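Local structure of ORF99 (Acidianus Filamentous Virus 1, 3DF6) at residues Val14-Phe25 against Asn68-Glu76. The protein is of unknown function, a thermo- and acid-stable dimeric viral protein whose sequence family includes the anti-CRISPR protein AcrID1, so it possibly counters host CRISPR defence. The protein carries 2 engineered substitutions. Sequence-based numbering, arbitrary orientation.
Sequences VDLFLEDRIKEF and NAMKKLFVE. Engineered in segment 68-76: M70 (natural residue Ile). With CA (calcium ion), chain J; CA (calcium ion), chain H.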
loop_
_atom_site.group_PDB
_atom_site.type_symbol
_atom_site.label_atom_id
_atom_site.label_comp_id
_atom_site.label_asym_id
_atom_site.label_seq_id
_atom_site.Cartn_x
_atom_site.Cartn_y
_atom_site.Cartn_z
ATOM N N VAL C 14 -6.491 4.115 -2.494
ATOM C CA VAL C 14 -7.731 4.035 -1.716
ATOM C C VAL C 14 -8.897 3.618 -2.631
ATOM O O VAL C 14 -9.681 2.722 -2.283
ATOM C CB VAL C 14 -7.999 5.362 -0.902
ATOM C CG1 VAL C 14 -9.397 5.385 -0.276
ATOM C CG2 VAL C 14 -6.948 5.531 0.169
ATOM N N ASP C 15 -8.979 4.236 -3.814
ATOM C CA ASP C 15 -9.972 3.825 -4.799
ATOM C C ASP C 15 -9.913 2.323 -5.131
ATOM O O ASP C 15 -10.949 1.663 -5.177
ATOM C CB ASP C 15 -9.827 4.642 -6.081
ATOM C CG ASP C 15 -10.292 6.064 -5.900
ATOM O OD1 ASP C 15 -11.061 6.315 -4.947
ATOM O OD2 ASP C 15 -9.885 6.931 -6.703
ATOM N N LEU C 16 -8.703 1.808 -5.351
ATOM C CA LEU C 16 -8.502 0.408 -5.731
ATOM C C LEU C 16 -8.854 -0.527 -4.570
ATOM O O LEU C 16 -9.347 -1.651 -4.766
ATOM C CB LEU C 16 -7.043 0.181 -6.146
ATOM C CG LEU C 16 -6.638 0.693 -7.523
ATOM C CD1 LEU C 16 -5.107 0.733 -7.598
ATOM C CD2 LEU C 16 -7.208 -0.185 -8.638
ATOM N N PHE C 17 -8.577 -0.054 -3.367
ATOM C CA PHE C 17 -8.965 -0.740 -2.151
ATOM C C PHE C 17 -10.489 -0.821 -2.047
ATOM O O PHE C 17 -11.039 -1.909 -1.818
ATOM C CB PHE C 17 -8.334 -0.068 -0.910
ATOM C CG PHE C 17 -8.989 -0.463 0.391
ATOM C CD1 PHE C 17 -8.851 -1.760 0.888
ATOM C CD2 PHE C 17 -9.767 0.455 1.094
ATOM C CE1 PHE C 17 -9.472 -2.153 2.080
ATOM C CE2 PHE C 17 -10.393 0.086 2.303
ATOM C CZ PHE C 17 -10.257 -1.224 2.789
ATOM N N LEU C 18 -11.178 0.308 -2.249
ATOM C CA LEU C 18 -12.637 0.296 -2.250
ATOM C C LEU C 18 -13.260 -0.608 -3.354
ATOM O O LEU C 18 -14.302 -1.252 -3.111
ATOM C CB LEU C 18 -13.230 1.735 -2.231
ATOM C CG LEU C 18 -12.752 2.634 -1.060
ATOM C CD1 LEU C 18 -13.215 4.103 -1.249
ATOM C CD2 LEU C 18 -13.160 2.101 0.319
ATOM N N GLU C 19 -12.613 -0.673 -4.525
ATOM C CA GLU C 19 -12.965 -1.616 -5.617
ATOM C C GLU C 19 -12.702 -3.088 -5.299
ATOM O O GLU C 19 -13.175 -3.981 -6.023
ATOM C CB GLU C 19 -12.154 -1.292 -6.867
ATOM C CG GLU C 19 -12.592 -0.063 -7.583
ATOM C CD GLU C 19 -11.756 0.234 -8.816
ATOM O OE1 GLU C 19 -11.011 -0.655 -9.299
ATOM O OE2 GLU C 19 -11.862 1.379 -9.303
ATOM N N ASP C 20 -11.932 -3.326 -4.230
ATOM C CA ASP C 20 -11.470 -4.640 -3.824
ATOM C C ASP C 20 -10.465 -5.281 -4.783
ATOM O O ASP C 20 -10.315 -6.495 -4.807
ATOM C CB ASP C 20 -12.639 -5.599 -3.554
ATOM C CG ASP C 20 -12.254 -6.710 -2.612
ATOM O OD1 ASP C 20 -11.500 -6.452 -1.645
ATOM O OD2 ASP C 20 -12.703 -7.846 -2.843
ATOM N N ARG C 21 -9.782 -4.464 -5.575
ATOM C CA ARG C 21 -8.615 -4.906 -6.327
ATOM C C ARG C 21 -7.436 -4.995 -5.352
ATOM O O ARG C 21 -6.689 -6.005 -5.329
ATOM C CB ARG C 21 -8.350 -3.955 -7.497
ATOM C CG ARG C 21 -9.556 -3.824 -8.418
ATOM C CD ARG C 21 -9.170 -3.485 -9.855
ATOM N NE ARG C 21 -8.412 -4.554 -10.498
ATOM C CZ ARG C 21 -8.217 -4.637 -11.812
ATOM N NH1 ARG C 21 -8.736 -3.718 -12.618
ATOM N NH2 ARG C 21 -7.508 -5.633 -12.318
ATOM N N ILE C 22 -7.285 -3.949 -4.530
ATOM C CA ILE C 22 -6.444 -4.065 -3.339
ATOM C C ILE C 22 -7.394 -4.564 -2.252
ATOM O O ILE C 22 -8.361 -3.889 -1.912
ATOM C CB ILE C 22 -5.750 -2.755 -2.959
ATOM C CG1 ILE C 22 -4.724 -2.345 -4.044
ATOM C CG2 ILE C 22 -5.027 -2.891 -1.610
ATOM C CD1 ILE C 22 -4.288 -0.853 -3.933
ATOM N N LYS C 23 -7.161 -5.783 -1.765
ATOM C CA LYS C 23 -8.055 -6.379 -0.780
ATOM C C LYS C 23 -7.927 -5.645 0.565
ATOM O O LYS C 23 -8.940 -5.285 1.172
ATOM C CB LYS C 23 -7.725 -7.856 -0.573
ATOM C CG LYS C 23 -7.595 -8.702 -1.855
ATOM C CD LYS C 23 -8.812 -8.610 -2.732
ATOM C CE LYS C 23 -8.545 -9.257 -4.109
ATOM N NZ LYS C 23 -9.683 -9.026 -5.021
ATOM N N GLU C 24 -6.680 -5.489 1.031
ATOM C CA GLU C 24 -6.343 -4.755 2.268
ATOM C C GLU C 24 -4.955 -4.151 2.095
ATOM O O GLU C 24 -4.178 -4.614 1.253
ATOM C CB GLU C 24 -6.312 -5.709 3.483
ATOM C CG GLU C 24 -7.676 -6.340 3.790
ATOM C CD GLU C 24 -7.694 -6.995 5.145
ATOM O OE1 GLU C 24 -6.712 -7.704 5.456
ATOM O OE2 GLU C 24 -8.681 -6.790 5.905
ATOM N N PHE C 25 -4.615 -3.151 2.894
ATOM C CA PHE C 25 -3.284 -2.537 2.751
ATOM C C PHE C 25 -2.997 -1.695 3.975
ATOM O O PHE C 25 -3.903 -1.396 4.764
ATOM C CB PHE C 25 -3.192 -1.658 1.474
ATOM C CG PHE C 25 -3.895 -0.316 1.608
ATOM C CD1 PHE C 25 -3.186 0.818 2.009
ATOM C CD2 PHE C 25 -5.267 -0.207 1.396
ATOM C CE1 PHE C 25 -3.849 2.058 2.169
ATOM C CE2 PHE C 25 -5.937 1.034 1.563
ATOM C CZ PHE C 25 -5.220 2.149 1.941
ATOM N N ASN C 68 -22.799 -8.115 2.854
ATOM C CA ASN C 68 -22.278 -8.182 4.229
ATOM C C ASN C 68 -20.865 -7.596 4.347
ATOM O O ASN C 68 -20.287 -7.545 5.423
ATOM C CB ASN C 68 -22.273 -9.615 4.781
ATOM C CG ASN C 68 -23.657 -10.191 4.954
ATOM O OD1 ASN C 68 -23.981 -11.182 4.322
ATOM N ND2 ASN C 68 -24.464 -9.593 5.823
ATOM N N ALA C 69 -20.312 -7.133 3.246
ATOM C CA ALA C 69 -18.935 -6.684 3.235
ATOM C C ALA C 69 -18.893 -5.190 3.513
ATOM O O ALA C 69 -19.707 -4.423 3.007
ATOM C CB ALA C 69 -18.290 -7.009 1.911
HETATM N N MSE C 70 -17.957 -4.802 4.356
HETATM C CA MSE C 70 -17.680 -3.412 4.630
HETATM C C MSE C 70 -16.192 -3.145 4.416
HETATM O O MSE C 70 -15.357 -3.977 4.734
HETATM C CB MSE C 70 -18.093 -3.108 6.061
HETATM C CG MSE C 70 -17.323 -2.017 6.671
HETATM SE SE MSE C 70 -18.265 -1.380 8.179
HETATM C CE MSE C 70 -17.375 -2.344 9.587
ATOM N N LYS C 71 -15.865 -1.996 3.845
ATOM C CA LYS C 71 -14.472 -1.570 3.715
ATOM C C LYS C 71 -14.234 -0.521 4.779
ATOM O O LYS C 71 -15.064 0.385 4.946
ATOM C CB LYS C 71 -14.185 -0.975 2.328
ATOM C CG LYS C 71 -14.145 -1.937 1.128
ATOM C CD LYS C 71 -12.799 -2.617 0.997
ATOM C CE LYS C 71 -12.782 -3.666 -0.125
ATOM N NZ LYS C 71 -11.434 -4.295 -0.095
ATOM N N LYS C 72 -13.136 -0.654 5.519
ATOM C CA LYS C 72 -12.777 0.349 6.524
ATOM C C LYS C 72 -11.421 0.954 6.218
ATOM O O LYS C 72 -10.456 0.235 5.916
ATOM C CB LYS C 72 -12.759 -0.229 7.932
ATOM C CG LYS C 72 -14.157 -0.697 8.438
ATOM C CD LYS C 72 -14.015 -1.171 9.902
ATOM C CE LYS C 72 -15.349 -1.539 10.520
ATOM N NZ LYS C 72 -15.232 -2.317 11.834
ATOM N N LEU C 73 -11.372 2.278 6.307
ATOM C CA LEU C 73 -10.165 3.055 6.041
ATOM C C LEU C 73 -9.744 3.830 7.285
ATOM O O LEU C 73 -10.520 4.604 7.842
ATOM C CB LEU C 73 -10.432 4.037 4.889
ATOM C CG LEU C 73 -9.198 4.780 4.370
ATOM C CD1 LEU C 73 -8.333 3.795 3.498
ATOM C CD2 LEU C 73 -9.582 6.040 3.620
ATOM N N PHE C 74 -8.513 3.613 7.736
ATOM C CA PHE C 74 -7.977 4.349 8.868
ATOM C C PHE C 74 -6.929 5.328 8.354
ATOM O O PHE C 74 -5.992 4.918 7.669
ATOM C CB PHE C 74 -7.321 3.385 9.858
ATOM C CG PHE C 74 -8.262 2.397 10.451
ATOM C CD1 PHE C 74 -8.843 2.648 11.687
ATOM C CD2 PHE C 74 -8.569 1.202 9.781
ATOM C CE1 PHE C 74 -9.722 1.734 12.267
ATOM C CE2 PHE C 74 -9.462 0.276 10.342
ATOM C CZ PHE C 74 -10.045 0.551 11.593
ATOM N N VAL C 75 -7.083 6.610 8.690
ATOM C CA VAL C 75 -6.134 7.645 8.272
ATOM C C VAL C 75 -5.601 8.327 9.518
ATOM O O VAL C 75 -6.357 8.895 10.299
ATOM C CB VAL C 75 -6.771 8.716 7.320
ATOM C CG1 VAL C 75 -5.718 9.715 6.853
ATOM C CG2 VAL C 75 -7.430 8.055 6.110
ATOM N N GLU C 76 -4.296 8.230 9.719
ATOM C CA GLU C 76 -3.641 8.870 10.834
ATOM C C GLU C 76 -3.008 10.176 10.347
ATOM O O GLU C 76 -2.230 10.167 9.390
ATOM C CB GLU C 76 -2.559 7.940 11.385
ATOM C CG GLU C 76 -1.933 8.396 12.695
ATOM C CD GLU C 76 -0.647 7.622 13.032
ATOM O OE1 GLU C 76 -0.226 6.791 12.215
ATOM O OE2 GLU C 76 -0.062 7.848 14.110
HETATM CA CA CA J . -11.935 8.078 -3.782
HETATM CA CA CA H . -26.095 -12.090 3.748
HETATM O O HOH W 1 -27.742 -10.609 4.940
HETATM O O HOH W 2 -28.024 -13.416 3.653
HETATM O O HOH W 3 -26.808 -10.740 1.618
HETATM O O HOH W 4 -24.553 -12.865 2.268
HETATM O O HOH W 5 -9.759 7.884 -2.685
#
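K71 reaches from strand 69-80 to the C-terminal end of helix 3-18, and its ammonium does most of the polar work here. NZ makes a salt bridge to D20 OD1 (2.7 Å), meeting that oxygen on the anti side and 28° out of the carboxylate plane. It also gives a weak hydrogen bond to F17 O at 3.0 Å and an ordinary one to N94 OD1 on strand 84-96; K23 O lies 3.0 Å from NZ. F17 O is already taken by D20 N, one of the two bonds of the Schellman motif at D20, and L16 O takes both R21 N and I22 N. K23 NZ donates a 2.6 Å bond to D20 O, almost in line with the C=O bond (172°).

The K71 chain bends at chi2 (-83°), which lays CD over one face of the F17 ring, a CH-pi contact 3.7 Å from the centroid. Beyond it the contact turns apolar: L73 CD1 meets F25 CZ at 3.9 Å and CD2 meets V14 CG1. A buried lysine surrounded by a carboxylate and carbonyl oxygens would probably stay protonated, tying the helix end to the antiparallel sheet.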